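Local coordinates for Crh-like protein 5 (Neosartorya fumigata, PDB 6IBU) that couples chitinase and transglycosylase activities in its glycoside hydrolase family 16 domain to cross-link chitin to 1,6-beta-glucan, and also to chitin, in the fungal cell wall, at residues F68-E74 against V219-N225; V75-P81 against Y212-S218; D125-V130 against V159-L163. All blocks are in the same frame, centred on the assembly; numbering follows the deposited sequence.

Contact 1. Residues F68-E74 against V219-N225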
# COMPACT_ATOMS: atom_id res chain seq x y z
N PHE A 68 -12.05 0.81 -2.65
CA PHE A 68 -12.45 0.34 -4.00
C PHE A 68 -12.46 -1.19 -3.95
O PHE A 68 -11.80 -1.78 -3.09
CB PHE A 68 -11.57 0.98 -5.06
CG PHE A 68 -10.15 0.49 -5.15
CD1 PHE A 68 -9.20 0.90 -4.23
CD2 PHE A 68 -9.75 -0.29 -6.22
CE1 PHE A 68 -7.90 0.45 -4.35
CE2 PHE A 68 -8.45 -0.74 -6.32
CZ PHE A 68 -7.52 -0.36 -5.39
N PHE A 69 -13.26 -1.80 -4.82
CA PHE A 69 -13.54 -3.26 -4.81
C PHE A 69 -13.18 -3.80 -6.18
O PHE A 69 -14.04 -3.77 -7.08
CB PHE A 69 -15.00 -3.51 -4.48
CG PHE A 69 -15.36 -4.95 -4.23
CD1 PHE A 69 -14.44 -5.83 -3.68
CD2 PHE A 69 -16.64 -5.41 -4.50
CE1 PHE A 69 -14.79 -7.14 -3.41
CE2 PHE A 69 -16.99 -6.72 -4.23
CZ PHE A 69 -16.06 -7.58 -3.68
N PHE A 70 -11.95 -4.27 -6.30
CA PHE A 70 -11.29 -4.72 -7.55
C PHE A 70 -11.00 -3.50 -8.41
O PHE A 70 -11.61 -2.45 -8.22
CB PHE A 70 -12.10 -5.77 -8.30
CG PHE A 70 -12.25 -7.04 -7.50
CD1 PHE A 70 -11.13 -7.82 -7.27
CD2 PHE A 70 -13.46 -7.43 -6.95
CE1 PHE A 70 -11.20 -8.97 -6.50
CE2 PHE A 70 -13.53 -8.59 -6.19
CZ PHE A 70 -12.40 -9.36 -5.97
N GLY A 71 -10.05 -3.65 -9.32
CA GLY A 71 -9.66 -2.60 -10.28
C GLY A 71 -8.16 -2.41 -10.28
O GLY A 71 -7.43 -3.39 -10.51
N LYS A 72 -7.69 -1.20 -10.00
CA LYS A 72 -6.29 -0.81 -10.27
C LYS A 72 -5.85 0.27 -9.29
O LYS A 72 -6.62 1.21 -9.05
CB LYS A 72 -6.19 -0.32 -11.71
CG LYS A 72 -4.78 -0.26 -12.26
CD LYS A 72 -4.70 0.52 -13.54
CE LYS A 72 -3.83 -0.15 -14.58
NZ LYS A 72 -3.65 0.73 -15.75
N ALA A 73 -4.63 0.16 -8.77
CA ALA A 73 -3.97 1.24 -8.02
C ALA A 73 -2.61 1.49 -8.69
O ALA A 73 -1.81 0.55 -8.81
CB ALA A 73 -3.89 0.89 -6.56
N GLU A 74 -2.39 2.71 -9.16
CA GLU A 74 -1.14 3.11 -9.85
C GLU A 74 -0.55 4.30 -9.08
O GLU A 74 -1.25 5.31 -8.90
CB GLU A 74 -1.49 3.40 -11.30
CG GLU A 74 -0.29 3.68 -12.18
CD GLU A 74 -0.62 3.53 -13.66
OE1 GLU A 74 -0.65 2.37 -14.13
OE2 GLU A 74 -0.86 4.58 -14.33
N VAL A 219 -1.43 9.61 -8.08
CA VAL A 219 -2.20 8.37 -7.78
C VAL A 219 -3.34 8.24 -8.80
O VAL A 219 -4.06 9.20 -9.00
CB VAL A 219 -2.71 8.39 -6.34
CG1 VAL A 219 -3.79 7.34 -6.11
CG2 VAL A 219 -1.56 8.20 -5.39
N ARG A 220 -3.47 7.06 -9.39
CA ARG A 220 -4.65 6.68 -10.21
C ARG A 220 -5.29 5.44 -9.59
O ARG A 220 -4.61 4.43 -9.46
CB ARG A 220 -4.23 6.43 -11.65
CG ARG A 220 -5.40 6.07 -12.56
CD ARG A 220 -4.92 5.62 -13.92
NE ARG A 220 -6.07 5.28 -14.76
CZ ARG A 220 -6.84 6.16 -15.39
NH1 ARG A 220 -6.60 7.46 -15.31
NH2 ARG A 220 -7.85 5.73 -16.13
N ILE A 221 -6.56 5.53 -9.19
CA ILE A 221 -7.35 4.33 -8.79
C ILE A 221 -8.49 4.14 -9.79
O ILE A 221 -9.23 5.10 -10.09
CB ILE A 221 -7.85 4.45 -7.35
CG1 ILE A 221 -6.67 4.39 -6.37
CG2 ILE A 221 -8.89 3.37 -7.07
CD1 ILE A 221 -7.04 4.68 -4.94
N GLU A 222 -8.62 2.91 -10.28
CA GLU A 222 -9.79 2.46 -11.08
C GLU A 222 -10.60 1.51 -10.22
O GLU A 222 -10.00 0.57 -9.69
CB GLU A 222 -9.33 1.77 -12.35
CG GLU A 222 -8.56 2.68 -13.26
CD GLU A 222 -8.17 2.03 -14.57
OE1 GLU A 222 -8.41 0.79 -14.71
OE2 GLU A 222 -7.65 2.75 -15.45
N ASN A 223 -11.86 1.82 -9.99
CA ASN A 223 -12.75 0.99 -9.16
C ASN A 223 -13.59 0.15 -10.12
O ASN A 223 -14.40 0.74 -10.86
CB ASN A 223 -13.59 1.85 -8.22
CG ASN A 223 -14.37 1.01 -7.23
OD1 ASN A 223 -14.35 -0.22 -7.30
ND2 ASN A 223 -15.05 1.67 -6.30
N ALA A 224 -13.38 -1.16 -10.11
CA ALA A 224 -14.11 -2.14 -10.96
C ALA A 224 -15.60 -2.12 -10.57
O ALA A 224 -16.44 -2.39 -11.44
CB ALA A 224 -13.50 -3.52 -10.80
N ASN A 225 -15.90 -1.82 -9.31
CA ASN A 225 -17.27 -1.91 -8.73
C ASN A 225 -17.62 -0.61 -8.01
O ASN A 225 -17.80 -0.58 -6.80
CB ASN A 225 -17.38 -3.14 -7.83
CG ASN A 225 -17.25 -4.41 -8.63
OD1 ASN A 225 -18.22 -4.86 -9.24
ND2 ASN A 225 -16.04 -4.95 -8.73
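Four backbone hydrogen bonds join K72 and E74 to E222 and R220: K72 N to E222 O and E222 N to K72 O, each 2.9 Å, then E74 N to R220 O, 2.8 Å, and R220 N to E74 O, 2.9 Å. They pair neighbouring antiparallel strands in the GH16 β-sandwich. Where strand 71-78 begins and strand 212-223 ends, A224 N donates to F70 O (2.9 Å), and N225 ND2 to F69 O (2.8 Å). N223 forms an Asx turn, its OD1 accepting from N225 N and F69 N, while its ND2 bonds to L17. G71 has phi 130° and psi -123°; a CB there would clash with E222 O. On the more exposed face, the R220–E222 salt bridge lies beside K72 and E74, whose own bridge is long; E74 OE1 also bonds to T143. A73 and I221 face inward, I221 packing on L181 of the sheet that carries E98 and E102; I221 CG2 makes a CH-pi contact over the F68 ring, 3.8 Å from the centroid.

Contact 2. Residues V75-P81 against Y212-S218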
# COMPACT_ATOMS: atom_id res chain seq x y z
N VAL A 75 0.70 4.19 -8.64
CA VAL A 75 1.34 5.24 -7.81
C VAL A 75 2.65 5.62 -8.47
O VAL A 75 3.44 4.74 -8.78
CB VAL A 75 1.53 4.78 -6.36
CG1 VAL A 75 2.13 5.90 -5.53
CG2 VAL A 75 0.22 4.30 -5.76
N VAL A 76 2.87 6.90 -8.72
CA VAL A 76 4.20 7.39 -9.20
C VAL A 76 4.99 7.84 -7.94
O VAL A 76 4.44 8.72 -7.29
CB VAL A 76 3.99 8.48 -10.27
CG1 VAL A 76 5.30 9.13 -10.71
CG2 VAL A 76 3.24 7.93 -11.47
N MET A 77 6.12 7.17 -7.54
CA MET A 77 6.89 7.27 -6.25
C MET A 77 8.38 7.19 -6.58
O MET A 77 8.84 6.66 -7.65
CB MET A 77 6.54 6.17 -5.23
CG MET A 77 7.52 6.08 -4.08
SD MET A 77 6.99 4.89 -2.95
CE MET A 77 7.38 3.38 -3.81
N LYS A 78 9.01 8.05 -5.84
CA LYS A 78 10.45 8.01 -5.66
C LYS A 78 10.67 7.67 -4.20
O LYS A 78 10.16 8.37 -3.36
CB LYS A 78 11.07 9.34 -6.07
CG LYS A 78 12.59 9.26 -6.02
CD LYS A 78 13.28 10.43 -6.64
CE LYS A 78 13.16 11.63 -5.70
NZ LYS A 78 14.41 12.43 -5.64
N ALA A 79 11.35 6.59 -3.93
CA ALA A 79 11.46 6.04 -2.56
C ALA A 79 12.45 6.88 -1.75
O ALA A 79 13.36 7.49 -2.32
CB ALA A 79 11.87 4.60 -2.61
N ALA A 80 12.26 6.91 -0.45
CA ALA A 80 13.20 7.54 0.49
C ALA A 80 14.48 6.72 0.46
O ALA A 80 14.44 5.50 0.36
CB ALA A 80 12.59 7.60 1.87
N PRO A 81 15.65 7.37 0.48
CA PRO A 81 16.91 6.67 0.70
C PRO A 81 17.09 6.43 2.20
O PRO A 81 16.20 6.79 2.99
CB PRO A 81 17.96 7.65 0.16
CG PRO A 81 17.34 9.00 0.47
CD PRO A 81 15.84 8.83 0.34
N TYR A 212 15.07 11.60 5.49
CA TYR A 212 14.83 10.69 4.35
C TYR A 212 13.43 10.91 3.86
O TYR A 212 12.50 10.80 4.67
CB TYR A 212 15.04 9.25 4.80
CG TYR A 212 16.35 9.07 5.51
CD1 TYR A 212 17.54 9.12 4.81
CD2 TYR A 212 16.39 8.83 6.87
CE1 TYR A 212 18.75 8.91 5.45
CE2 TYR A 212 17.58 8.62 7.53
CZ TYR A 212 18.76 8.67 6.81
OH TYR A 212 19.93 8.49 7.46
N THR A 213 13.30 11.22 2.58
CA THR A 213 11.98 11.59 2.03
C THR A 213 11.60 10.70 0.86
O THR A 213 12.35 10.63 -0.12
CB THR A 213 11.90 13.08 1.69
OG1 THR A 213 12.23 13.81 2.87
CG2 THR A 213 10.51 13.44 1.23
N MET A 214 10.43 10.09 0.95
CA MET A 214 9.74 9.41 -0.17
C MET A 214 8.82 10.45 -0.83
O MET A 214 8.25 11.27 -0.11
CB MET A 214 8.95 8.21 0.38
CG MET A 214 7.66 7.86 -0.35
SD MET A 214 6.72 6.60 0.59
CE MET A 214 5.20 6.57 -0.36
N TYR A 215 8.74 10.45 -2.15
CA TYR A 215 7.85 11.38 -2.89
C TYR A 215 6.83 10.59 -3.69
O TYR A 215 7.19 9.68 -4.43
CB TYR A 215 8.66 12.27 -3.84
CG TYR A 215 9.65 13.16 -3.14
CD1 TYR A 215 10.93 12.71 -2.86
CD2 TYR A 215 9.32 14.48 -2.81
CE1 TYR A 215 11.86 13.53 -2.24
CE2 TYR A 215 10.24 15.31 -2.19
CZ TYR A 215 11.51 14.83 -1.91
OH TYR A 215 12.44 15.61 -1.28
N VAL A 216 5.57 10.99 -3.57
CA VAL A 216 4.48 10.45 -4.43
C VAL A 216 3.95 11.61 -5.28
O VAL A 216 3.39 12.53 -4.73
CB VAL A 216 3.38 9.79 -3.58
CG1 VAL A 216 2.17 9.46 -4.43
CG2 VAL A 216 3.92 8.55 -2.86
N LYS A 217 4.16 11.59 -6.58
CA LYS A 217 3.69 12.74 -7.37
C LYS A 217 2.27 12.49 -7.89
O LYS A 217 1.56 13.49 -8.01
CB LYS A 217 4.69 13.30 -8.39
CG LYS A 217 5.33 12.38 -9.39
CD LYS A 217 6.60 13.04 -9.94
CE LYS A 217 6.68 13.05 -11.46
NZ LYS A 217 7.52 14.16 -11.97
N SER A 218 1.83 11.26 -8.09
CA SER A 218 0.45 11.02 -8.57
C SER A 218 -0.10 9.67 -8.14
O SER A 218 0.68 8.73 -7.85
CB SER A 218 0.34 11.22 -10.07
OG SER A 218 0.89 10.13 -10.79
O HOH W 1 13.83 9.96 -2.47
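A β bulge interrupts the antiparallel pairing of V75-P81 with Y212-S218, whose M77, M214 and V216 side packs on strands 85-93 and 179-187 across the GH16 sandwich. V76 pairs with S218 and M77 with V216, so the register slips by one residue at K217. V76 N donates to S218 O, but V76 O accepts from K217 N, both at 3.0 Å; K217 has a helix-like backbone (phi -92°, psi -26°). Beyond the bulge, K78 and Y215 exchange two bonds of 2.8 Å, K78 N to Y215 O and Y215 N to K78 O.

Away from the bulge, side chains alternate between the faces. Inward, V75 and V216, both t rotamers, bring their CG1 atoms to 3.7 Å, and L183 of the facing sheet touches both. M77 is extended through chi1 and chi2 (t, t) and turns at chi3 (p); its SD lies 3.6 Å from M214 CE, at the end of an M214 chain whose chi2 and chi3 are both t. Outward, K78 runs t, t and then bends at chi3 (p), laying CE 3.8 Å from CD1 of Y215, an m rotamer. The p rotamer of K217 leaves its CG 3.5 Å from V76 CG1, while its amino group makes a cation-pi contact with F139.

Past K78, residues 79-81 are no longer in the strand. A water bridges the gap there, 2.5 Å from A79 O and 2.9 Å from T213 O. A80 CB packs 4.0 Å from M214 CB, and Y212, with chi1 m, places CD1 3.2 Å from P81 O.

Contact 3. Residues D125-V130 against V159-L163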
# COMPACT_ATOMS: atom_id res chain seq x y z
N ASP A 125 5.54 -17.01 1.87
CA ASP A 125 5.35 -17.28 0.42
C ASP A 125 4.74 -16.03 -0.23
O ASP A 125 4.44 -16.06 -1.44
CB ASP A 125 4.47 -18.52 0.24
CG ASP A 125 2.98 -18.27 0.45
OD1 ASP A 125 2.34 -17.83 -0.52
OD2 ASP A 125 2.47 -18.51 1.58
N ARG A 126 4.55 -14.98 0.57
CA ARG A 126 3.79 -13.76 0.27
C ARG A 126 4.72 -12.73 -0.37
O ARG A 126 4.23 -11.96 -1.17
CB ARG A 126 3.16 -13.25 1.56
CG ARG A 126 2.32 -14.30 2.28
CD ARG A 126 1.80 -13.86 3.64
NE ARG A 126 2.77 -14.05 4.71
CZ ARG A 126 3.74 -13.18 5.03
NH1 ARG A 126 4.58 -13.44 6.01
NH2 ARG A 126 3.84 -12.03 4.38
N GLY A 127 6.02 -12.79 -0.06
CA GLY A 127 7.04 -11.78 -0.42
C GLY A 127 7.93 -12.23 -1.57
O GLY A 127 8.43 -13.36 -1.55
N THR A 128 8.14 -11.34 -2.54
CA THR A 128 9.01 -11.52 -3.72
C THR A 128 9.75 -10.20 -3.96
O THR A 128 9.10 -9.17 -4.04
CB THR A 128 8.17 -11.87 -4.95
OG1 THR A 128 7.64 -13.19 -4.78
CG2 THR A 128 8.94 -11.79 -6.25
N TYR A 129 11.07 -10.24 -4.12
CA TYR A 129 11.85 -9.06 -4.55
C TYR A 129 11.88 -9.01 -6.07
O TYR A 129 12.02 -10.07 -6.69
CB TYR A 129 13.26 -9.09 -3.96
CG TYR A 129 13.26 -8.89 -2.47
CD1 TYR A 129 13.09 -9.97 -1.63
CD2 TYR A 129 13.39 -7.63 -1.91
CE1 TYR A 129 13.10 -9.82 -0.25
CE2 TYR A 129 13.40 -7.45 -0.54
CZ TYR A 129 13.26 -8.55 0.28
OH TYR A 129 13.27 -8.41 1.64
N VAL A 130 11.78 -7.82 -6.65
CA VAL A 130 11.88 -7.65 -8.13
C VAL A 130 12.91 -6.56 -8.39
O VAL A 130 12.95 -5.59 -7.67
CB VAL A 130 10.51 -7.33 -8.75
CG1 VAL A 130 9.48 -8.34 -8.30
CG2 VAL A 130 10.00 -5.93 -8.43
N VAL A 159 5.04 -6.28 -16.36
CA VAL A 159 4.55 -7.17 -15.28
C VAL A 159 5.76 -7.71 -14.52
O VAL A 159 6.72 -8.19 -15.19
CB VAL A 159 3.68 -8.31 -15.83
CG1 VAL A 159 3.41 -9.36 -14.77
CG2 VAL A 159 2.37 -7.78 -16.38
N VAL A 160 5.77 -7.62 -13.19
CA VAL A 160 6.92 -8.14 -12.38
C VAL A 160 6.47 -9.28 -11.48
O VAL A 160 7.34 -10.05 -11.04
CB VAL A 160 7.62 -7.04 -11.57
CG1 VAL A 160 8.25 -6.03 -12.51
CG2 VAL A 160 6.69 -6.36 -10.58
N ARG A 161 5.16 -9.40 -11.21
CA ARG A 161 4.63 -10.54 -10.43
C ARG A 161 3.15 -10.73 -10.69
O ARG A 161 2.43 -9.74 -10.70
CB ARG A 161 4.81 -10.29 -8.93
CG ARG A 161 4.34 -11.44 -8.07
CD ARG A 161 4.69 -11.18 -6.63
NE ARG A 161 4.19 -12.26 -5.81
CZ ARG A 161 4.22 -12.27 -4.49
NH1 ARG A 161 4.76 -11.24 -3.83
NH2 ARG A 161 3.72 -13.31 -3.84
N THR A 162 2.71 -11.98 -10.76
CA THR A 162 1.28 -12.35 -10.80
C THR A 162 0.97 -13.34 -9.68
O THR A 162 1.62 -14.39 -9.61
CB THR A 162 0.90 -12.97 -12.15
OG1 THR A 162 1.12 -12.00 -13.19
CG2 THR A 162 -0.54 -13.41 -12.16
N LEU A 163 -0.01 -13.02 -8.86
CA LEU A 163 -0.61 -13.94 -7.87
C LEU A 163 -1.97 -14.37 -8.41
O LEU A 163 -2.85 -13.54 -8.52
CB LEU A 163 -0.73 -13.23 -6.52
CG LEU A 163 -1.58 -13.96 -5.50
CD1 LEU A 163 -0.86 -15.22 -5.06
CD2 LEU A 163 -1.95 -13.05 -4.34
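This contact joins the edges of the two large sheets of the GH16 fold through side chains, chiefly an arginine bonded to a loop carbonyl, without strand pairing. Residues 125-130 are the loop leading into, and the start of, strand 128-131, an outermost strand of the seven-stranded sheet; 159-163 belongs to a strand of the other. The nearest CA atoms, those of V130 and V160, are 6.6 Å apart, and only 252 Å² is buried.

R161 provides the polar link. Its side chain is fully extended, all of chi1 to chi4 near 180°, and so carries the guanidinium to the loop. There R126 O accepts two hydrogen bonds, from R161 NH1 at 2.8 Å and from R161 NH2 at 3.0 Å, at the edge of the guanidinium near its plane. T128 OG1 sits over one face of that group, 3.6 Å from R161 CZ. Farther along, V130 CG2 meets V160 CG2 at 4.0 Å, an apolar touch between two m rotamers. V160 and R161 both face W153 in a classic β bulge, which lets the CA-to-CB bonds of both consecutive residues point toward 125-130.

Around this junction, R161 also makes a cation-pi contact with W153 of strand 150-155, and its NH1 bonds to T113 OG1 of strand 110-116. V130 packs on V111 and I155 of the same two strands, so each sheet's next strand borders the contact.

Contacts 1 and 2 are consecutive parts of one strand pairing, 71-78 against 212-223, with centres 20 Å apart; contact 2 adds the bulge and contact 1 the glycine-containing end. Contact 3, lying within the chain loop closed by both, instead joins opposite sheets; its nearest atoms are about 10 Å from contact 1 and 11 Å from contact 2. All three lie near the chitin-binding and catalytic residues. Between side chains, F68 is about 9 Å from chitin-binding R182, M214 about 7 Å from W186 and M77 about 8 Å from E102, the probable proton donor. R126 of contact 3 is about 8 Å from E98, the probable nucleophile.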